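Long-range contacts in NAD(P)-dependent oxidoreductase (PDB 7A3W), which probably acts as an NADPH-dependent imine reductase, carrying out conjugate reduction and reductive amination with its bound cofactor: residues 72-78 / 96-102; 140-144 / 172-177. All coordinates share one frame; numbering follows the deposited sequence.

Overall arrangement
Interaction 1 comes first along the chain and closes before interaction 2 opens; their centres lie about 13 Å apart. Both reach the same mixed sheet: interaction 1 joins strand 95-98 to helix 75-83 within a Rossmann-type beta-alpha-beta unit, while interaction 2 sets strand 140-144 against the start of helix 173-200, which leads into the C-terminal domain. They also touch directly. Thr101 OG1 and Tyr177 OH are 2.6 Å apart, probably hydrogen-bonded, and Gly102 packs on Thr174. Thr101 and Tyr177 both belong to the NADPH pocket, which is consistent with a link between that pocket and the helix leading into the C-terminal domain, and both contacts reach the second subunit.

Interaction 1: 72-78 / 96-102; sequences MIDKAVF and IVNMSTG. With NDP (NADPH dihydro-nicotinamide-adenine-dinucleotide phosphate), chain F.
The Met72 carbonyl lies beside Ser100 where the two loops meet next to the NADPH. Ile73 then shares a ribose hydroxyl with Thr101: NDP O3D donates to Ile73 O at 2.7 Å and receives Thr101 N at 2.9 Å, so one hydroxyl bridges the segments. Ile73 CG2 meanwhile lies against the adenine near C8A. Asp74 is the N-cap of the following helix, its OD1 accepting from Val77 N at 2.9 Å, and its CA makes a CH...O contact with Thr101 O. That same carbonyl takes Lys75 N at 3.0 Å, with the donor 36° above the carbonyl plane. The Lys75 chain passes obliquely across the Asn98 amide, CG 3.5 Å from ND2, which is itself hydrogen-bonded to Tyr121 OH. It then bends at its last torsion (chi4 -64°) to bring NZ 2.6 Å from Ser100 O, almost in line with the C=O bond (168°). A methionine in its place would probably leave Ser100 O without this donor and Asp123, the salt-bridge partner of NZ, without its counter-charge. Farther on, Val77 packs on the adenine amino end, and Phe78 CE2 reaches Ile96 CG2 at 4.1 Å. The contact closes the beta-alpha-beta unit of strand 67-70, helix 75-83 and strand 95-98, with helix 104-116 packing on Lys75 and strand 120-126 pairing with Ile96 and Asn98.

Interaction 2: 140-144 / 172-177; sequences ILYSG and ACTPTY
Leu141, Cys173 and Ser143 contribute most of the buried surface where strand 140-144 meets the first turn of helix 173-200. The short strand and helix axes run at 151°, close to antiparallel, and approach to 8.6 Å. Leu141 and Ser143, two residues apart on the strand, both direct their side chains at the helix, whereas Tyr142 between them points away. Leu141 touches with two parts of its chain. Its CB meets Cys173 SG at 3.8 Å, and the CD1 branch reaches one turn farther along the helix, where it lies 3.9 Å from Tyr177 CA and 4.2 Å from Thr176 CG2. Cys173 swings its sulfur trans to its own backbone N (chi1 174°), which carries SG toward Leu141. Separately, Cys173 CB lies 3.2 Å from Ser143 OG. Ser143 supplies the polar part: its OG accepts from Cys173 N at 3.0 Å, along a noticeably bent bond (137° at the hydrogen). Beside it, Ser143 CB packs on Ala172 CB at 3.7 Å. Pro175 and Thr176 also pack on Ala201 and Val203 of the second subunit, and Tyr177 reaches the NADPH, its OH hydrogen-bonded to Thr101 OG1.

The chemistry is therefore divided along the strand, apolar at Leu141 and polar at Ser143. Because Ser143 OG also bonds to Asp169 O, a carbonyl that can only accept, its proton is committed there and its acceptor capacity goes to the Cys173 amide. One buried hydroxyl thus satisfies two backbone groups and probably helps hold the start of helix 173-200 against strand 140-144 of the nucleotide-binding sheet.

Interaction 1: 72-78 / 96-102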
loop_
_atom_site.group_PDB
_atom_site.type_symbol
_atom_site.label_atom_id
_atom_site.label_comp_id
_atom_site.label_asym_id
_atom_site.label_seq_id
_atom_site.Cartn_x
_atom_site.Cartn_y
_atom_site.Cartn_z
ATOM N N MET B 72 -9.193 -18.806 16.898
ATOM C CA MET B 72 -8.167 -19.868 16.861
ATOM C C MET B 72 -7.335 -19.666 15.590
ATOM O O MET B 72 -7.620 -18.778 14.788
ATOM C CB MET B 72 -8.817 -21.253 16.860
ATOM C CG MET B 72 -9.482 -21.611 18.167
ATOM S SD MET B 72 -10.733 -22.910 17.957
ATOM C CE MET B 72 -11.820 -22.480 19.308
ATOM N N ILE B 73 -6.280 -20.454 15.419
ATOM C CA ILE B 73 -5.313 -20.213 14.329
ATOM C C ILE B 73 -6.071 -20.199 12.990
ATOM O O ILE B 73 -5.738 -19.394 12.113
ATOM C CB ILE B 73 -4.162 -21.236 14.357
ATOM C CG1 ILE B 73 -3.091 -20.862 13.328
ATOM C CG2 ILE B 73 -4.696 -22.662 14.194
ATOM C CD1 ILE B 73 -2.631 -19.425 13.440
ATOM N N ASP B 74 -7.075 -21.051 12.836
ATOM C CA ASP B 74 -7.837 -21.122 11.565
ATOM C C ASP B 74 -9.224 -21.723 11.784
ATOM O O ASP B 74 -9.521 -22.262 12.867
ATOM C CB ASP B 74 -7.053 -21.831 10.462
ATOM C CG ASP B 74 -6.746 -23.285 10.729
ATOM O OD1 ASP B 74 -7.507 -23.926 11.479
ATOM O OD2 ASP B 74 -5.747 -23.771 10.179
ATOM N N LYS B 75 -10.073 -21.599 10.768
ATOM C CA LYS B 75 -11.453 -22.128 10.821
ATOM C C LYS B 75 -11.439 -23.656 10.921
ATOM O O LYS B 75 -12.297 -24.196 11.605
ATOM C CB LYS B 75 -12.234 -21.602 9.622
ATOM C CG LYS B 75 -12.452 -20.091 9.648
ATOM C CD LYS B 75 -13.403 -19.599 8.571
ATOM C CE LYS B 75 -13.339 -18.120 8.265
ATOM N NZ LYS B 75 -13.748 -17.278 9.429
ATOM N N ALA B 76 -10.491 -24.333 10.267
ATOM C CA ALA B 76 -10.354 -25.809 10.310
ATOM C C ALA B 76 -10.299 -26.310 11.761
ATOM O O ALA B 76 -11.020 -27.264 12.107
ATOM C CB ALA B 76 -9.142 -26.258 9.528
ATOM N N VAL B 77 -9.519 -25.690 12.641
ATOM C CA VAL B 77 -9.435 -26.211 14.043
ATOM C C VAL B 77 -10.745 -25.946 14.787
ATOM O O VAL B 77 -11.069 -26.725 15.686
ATOM C CB VAL B 77 -8.191 -25.715 14.810
ATOM C CG1 VAL B 77 -6.913 -26.042 14.043
ATOM C CG2 VAL B 77 -8.257 -24.244 15.180
ATOM N N PHE B 78 -11.541 -24.945 14.408
ATOM C CA PHE B 78 -12.878 -24.767 15.027
ATOM C C PHE B 78 -13.818 -25.880 14.554
ATOM O O PHE B 78 -14.652 -26.354 15.330
ATOM C CB PHE B 78 -13.448 -23.386 14.734
ATOM C CG PHE B 78 -14.773 -23.175 15.408
ATOM C CD1 PHE B 78 -14.913 -23.354 16.781
ATOM C CD2 PHE B 78 -15.897 -22.856 14.670
ATOM C CE1 PHE B 78 -16.141 -23.154 17.400
ATOM C CE2 PHE B 78 -17.126 -22.680 15.290
ATOM C CZ PHE B 78 -17.250 -22.845 16.652
ATOM N N ILE B 96 -22.616 -17.608 17.312
ATOM C CA ILE B 96 -21.183 -17.910 17.080
ATOM C C ILE B 96 -20.633 -16.875 16.091
ATOM O O ILE B 96 -21.173 -16.767 15.003
ATOM C CB ILE B 96 -21.041 -19.338 16.539
ATOM C CG1 ILE B 96 -21.474 -20.361 17.586
ATOM C CG2 ILE B 96 -19.630 -19.583 16.048
ATOM C CD1 ILE B 96 -20.406 -20.681 18.570
ATOM N N VAL B 97 -19.565 -16.176 16.472
ATOM C CA VAL B 97 -18.831 -15.200 15.627
ATOM C C VAL B 97 -17.425 -15.746 15.432
ATOM O O VAL B 97 -16.658 -15.759 16.375
ATOM C CB VAL B 97 -18.791 -13.795 16.234
ATOM C CG1 VAL B 97 -18.114 -12.822 15.286
ATOM C CG2 VAL B 97 -20.191 -13.303 16.563
ATOM N N ASN B 98 -17.131 -16.187 14.214
ATOM C CA ASN B 98 -15.850 -16.838 13.889
ATOM C C ASN B 98 -14.897 -15.802 13.291
ATOM O O ASN B 98 -15.053 -15.463 12.097
ATOM C CB ASN B 98 -16.164 -17.983 12.946
ATOM C CG ASN B 98 -14.954 -18.803 12.599
ATOM O OD1 ASN B 98 -13.842 -18.494 13.028
ATOM N ND2 ASN B 98 -15.191 -19.803 11.752
ATOM N N MET B 99 -13.931 -15.309 14.083
ATOM C CA MET B 99 -12.917 -14.314 13.664
ATOM C C MET B 99 -11.589 -14.965 13.262
ATOM O O MET B 99 -10.578 -14.233 13.081
ATOM C CB MET B 99 -12.683 -13.320 14.807
ATOM C CG MET B 99 -13.906 -12.509 15.078
ATOM S SD MET B 99 -13.549 -11.347 16.378
ATOM C CE MET B 99 -15.162 -10.582 16.562
ATOM N N SER B 100 -11.599 -16.275 13.032
ATOM C CA SER B 100 -10.412 -17.059 12.613
ATOM C C SER B 100 -10.301 -17.013 11.082
ATOM O O SER B 100 -11.329 -17.053 10.407
ATOM C CB SER B 100 -10.497 -18.461 13.157
ATOM O OG SER B 100 -9.951 -19.402 12.247
ATOM N N THR B 101 -9.085 -16.876 10.561
ATOM C CA THR B 101 -8.781 -16.947 9.114
ATOM C C THR B 101 -9.084 -18.353 8.600
ATOM O O THR B 101 -8.760 -19.319 9.284
ATOM C CB THR B 101 -7.318 -16.603 8.829
ATOM O OG1 THR B 101 -7.097 -15.263 9.277
ATOM C CG2 THR B 101 -6.972 -16.743 7.362
ATOM N N GLY B 102 -9.715 -18.443 7.428
ATOM C CA GLY B 102 -10.120 -19.736 6.853
ATOM C C GLY B 102 -10.724 -19.567 5.494
ATOM O O GLY B 102 -10.913 -18.438 5.052
HETATM P PA NDP F . -1.717 -17.381 17.724
HETATM O O1A NDP F . -1.217 -16.403 18.748
HETATM O O2A NDP F . -0.795 -18.363 17.040
HETATM O O5B NDP F . -2.891 -18.208 18.432
HETATM C C5B NDP F . -3.430 -19.385 17.803
HETATM C C4B NDP F . -4.557 -19.866 18.678
HETATM O O4B NDP F . -5.167 -21.047 18.079
HETATM C C3B NDP F . -4.161 -20.273 20.102
HETATM O O3B NDP F . -5.263 -20.026 20.945
HETATM C C2B NDP F . -3.897 -21.758 19.911
HETATM O O2B NDP F . -3.981 -22.592 21.073
HETATM C C1B NDP F . -5.092 -22.086 19.027
HETATM N N9A NDP F . -4.963 -23.358 18.345
HETATM C C8A NDP F . -4.036 -23.755 17.419
HETATM N N7A NDP F . -4.216 -24.990 17.015
HETATM C C5A NDP F . -5.358 -25.408 17.685
HETATM C C6A NDP F . -6.073 -26.619 17.692
HETATM N N6A NDP F . -5.756 -27.681 16.942
HETATM N N1A NDP F . -7.160 -26.692 18.488
HETATM C C2A NDP F . -7.492 -25.635 19.242
HETATM N N3A NDP F . -6.891 -24.456 19.336
HETATM C C4A NDP F . -5.819 -24.410 18.521
HETATM O O3 NDP F . -2.571 -16.685 16.572
HETATM P PN NDP F . -3.276 -15.234 16.627
HETATM O O1N NDP F . -2.230 -14.278 16.192
HETATM O O2N NDP F . -3.916 -15.014 17.965
HETATM O O5D NDP F . -4.319 -15.377 15.440
HETATM C C5D NDP F . -5.604 -16.020 15.584
HETATM C C4D NDP F . -6.398 -15.777 14.327
HETATM O O4D NDP F . -6.667 -14.356 14.175
HETATM C C3D NDP F . -5.733 -16.233 13.015
HETATM O O3D NDP F . -6.687 -16.920 12.216
HETATM C C2D NDP F . -5.225 -14.931 12.426
HETATM O O2D NDP F . -5.080 -15.020 11.014
HETATM C C1D NDP F . -6.271 -13.922 12.904
HETATM N N1N NDP F . -5.750 -12.528 13.049
HETATM C C2N NDP F . -4.680 -12.212 13.857
HETATM C C3N NDP F . -4.109 -10.955 13.845
HETATM C C7N NDP F . -2.947 -10.579 14.701
HETATM O O7N NDP F . -2.437 -9.474 14.516
HETATM N N7N NDP F . -2.504 -11.379 15.656
HETATM C C4N NDP F . -4.714 -9.899 13.004
HETATM C C5N NDP F . -5.846 -10.324 12.220
HETATM C C6N NDP F . -6.376 -11.524 12.345
HETATM P P2B NDP F . -2.638 -22.712 21.965
HETATM O O1X NDP F . -1.535 -23.040 20.961
HETATM O O2X NDP F . -2.467 -21.443 22.770
HETATM O O3X NDP F . -3.033 -23.900 22.816
#

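Interaction 2: 140-144 / 172-177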
loop_
_atom_site.group_PDB
_atom_site.type_symbol
_atom_site.label_atom_id
_atom_site.label_comp_id
_atom_site.label_asym_id
_atom_site.label_seq_id
_atom_site.Cartn_x
_atom_site.Cartn_y
_atom_site.Cartn_z
ATOM N N ILE B 140 -13.615 -4.488 12.190
ATOM C CA ILE B 140 -13.863 -5.932 11.966
ATOM C C ILE B 140 -14.970 -6.032 10.916
ATOM O O ILE B 140 -15.957 -5.260 10.964
ATOM C CB ILE B 140 -14.205 -6.639 13.292
ATOM C CG1 ILE B 140 -13.047 -6.477 14.272
ATOM C CG2 ILE B 140 -14.558 -8.107 13.053
ATOM C CD1 ILE B 140 -13.321 -6.990 15.685
ATOM N N LEU B 141 -14.757 -6.927 9.969
ATOM C CA LEU B 141 -15.734 -7.258 8.919
ATOM C C LEU B 141 -16.643 -8.357 9.457
ATOM O O LEU B 141 -16.110 -9.273 10.108
ATOM C CB LEU B 141 -14.950 -7.783 7.712
ATOM C CG LEU B 141 -13.930 -6.831 7.088
ATOM C CD1 LEU B 141 -13.368 -7.478 5.829
ATOM C CD2 LEU B 141 -14.548 -5.464 6.783
ATOM N N TYR B 142 -17.934 -8.302 9.127
ATOM C CA TYR B 142 -18.913 -9.337 9.526
ATOM C C TYR B 142 -19.812 -9.676 8.343
ATOM O O TYR B 142 -20.162 -8.754 7.552
ATOM C CB TYR B 142 -19.785 -8.859 10.681
ATOM C CG TYR B 142 -19.046 -8.482 11.934
ATOM C CD1 TYR B 142 -18.731 -9.427 12.896
ATOM C CD2 TYR B 142 -18.675 -7.170 12.169
ATOM C CE1 TYR B 142 -18.067 -9.077 14.056
ATOM C CE2 TYR B 142 -18.036 -6.796 13.341
ATOM C CZ TYR B 142 -17.714 -7.760 14.285
ATOM O OH TYR B 142 -17.028 -7.430 15.413
ATOM N N SER B 143 -20.218 -10.937 8.278
ATOM C CA SER B 143 -21.272 -11.403 7.352
ATOM C C SER B 143 -22.007 -12.583 7.972
ATOM O O SER B 143 -21.418 -13.320 8.779
ATOM C CB SER B 143 -20.731 -11.727 5.982
ATOM O OG SER B 143 -20.016 -12.961 5.990
ATOM N N GLY B 144 -23.290 -12.731 7.636
ATOM C CA GLY B 144 -24.106 -13.851 8.128
ATOM C C GLY B 144 -25.375 -13.306 8.743
ATOM O O GLY B 144 -25.854 -12.260 8.299
ATOM N N ALA B 172 -19.814 -14.197 2.702
ATOM C CA ALA B 172 -19.499 -12.909 2.054
ATOM C C ALA B 172 -18.180 -12.368 2.620
ATOM O O ALA B 172 -17.387 -11.780 1.851
ATOM C CB ALA B 172 -20.629 -11.928 2.245
ATOM N N CYS B 173 -17.939 -12.555 3.923
ATOM C CA CYS B 173 -16.815 -11.896 4.626
ATOM C C CYS B 173 -15.482 -12.402 4.062
ATOM O O CYS B 173 -14.578 -11.554 3.755
ATOM C CB CYS B 173 -16.929 -12.111 6.133
ATOM S SG CYS B 173 -15.500 -11.489 7.040
ATOM N N THR B 174 -15.315 -13.713 3.958
ATOM C CA THR B 174 -13.997 -14.349 3.682
ATOM C C THR B 174 -13.355 -13.805 2.400
ATOM O O THR B 174 -12.177 -13.455 2.420
ATOM C CB THR B 174 -14.093 -15.880 3.728
ATOM O OG1 THR B 174 -14.099 -16.183 5.118
ATOM C CG2 THR B 174 -12.923 -16.584 3.075
ATOM N N PRO B 175 -14.000 -13.806 1.212
ATOM C CA PRO B 175 -13.287 -13.375 0.006
ATOM C C PRO B 175 -12.829 -11.919 0.079
ATOM O O PRO B 175 -11.735 -11.605 -0.348
ATOM C CB PRO B 175 -14.291 -13.649 -1.126
ATOM C CG PRO B 175 -15.196 -14.718 -0.541
ATOM C CD PRO B 175 -15.352 -14.321 0.913
ATOM N N THR B 176 -13.666 -11.050 0.641
ATOM C CA THR B 176 -13.352 -9.619 0.824
ATOM C C THR B 176 -12.187 -9.475 1.803
ATOM O O THR B 176 -11.240 -8.742 1.500
ATOM C CB THR B 176 -14.618 -8.880 1.252
ATOM O OG1 THR B 176 -15.478 -8.912 0.108
ATOM C CG2 THR B 176 -14.376 -7.452 1.701
ATOM N N TYR B 177 -12.269 -10.151 2.941
ATOM C CA TYR B 177 -11.218 -10.198 3.992
ATOM C C TYR B 177 -9.902 -10.626 3.364
ATOM O O TYR B 177 -8.885 -9.944 3.539
ATOM C CB TYR B 177 -11.680 -11.157 5.090
ATOM C CG TYR B 177 -10.682 -11.607 6.119
ATOM C CD1 TYR B 177 -10.391 -10.810 7.216
ATOM C CD2 TYR B 177 -10.106 -12.871 6.064
ATOM C CE1 TYR B 177 -9.543 -11.235 8.225
ATOM C CE2 TYR B 177 -9.216 -13.295 7.046
ATOM C CZ TYR B 177 -8.958 -12.486 8.147
ATOM O OH TYR B 177 -8.125 -12.877 9.159
#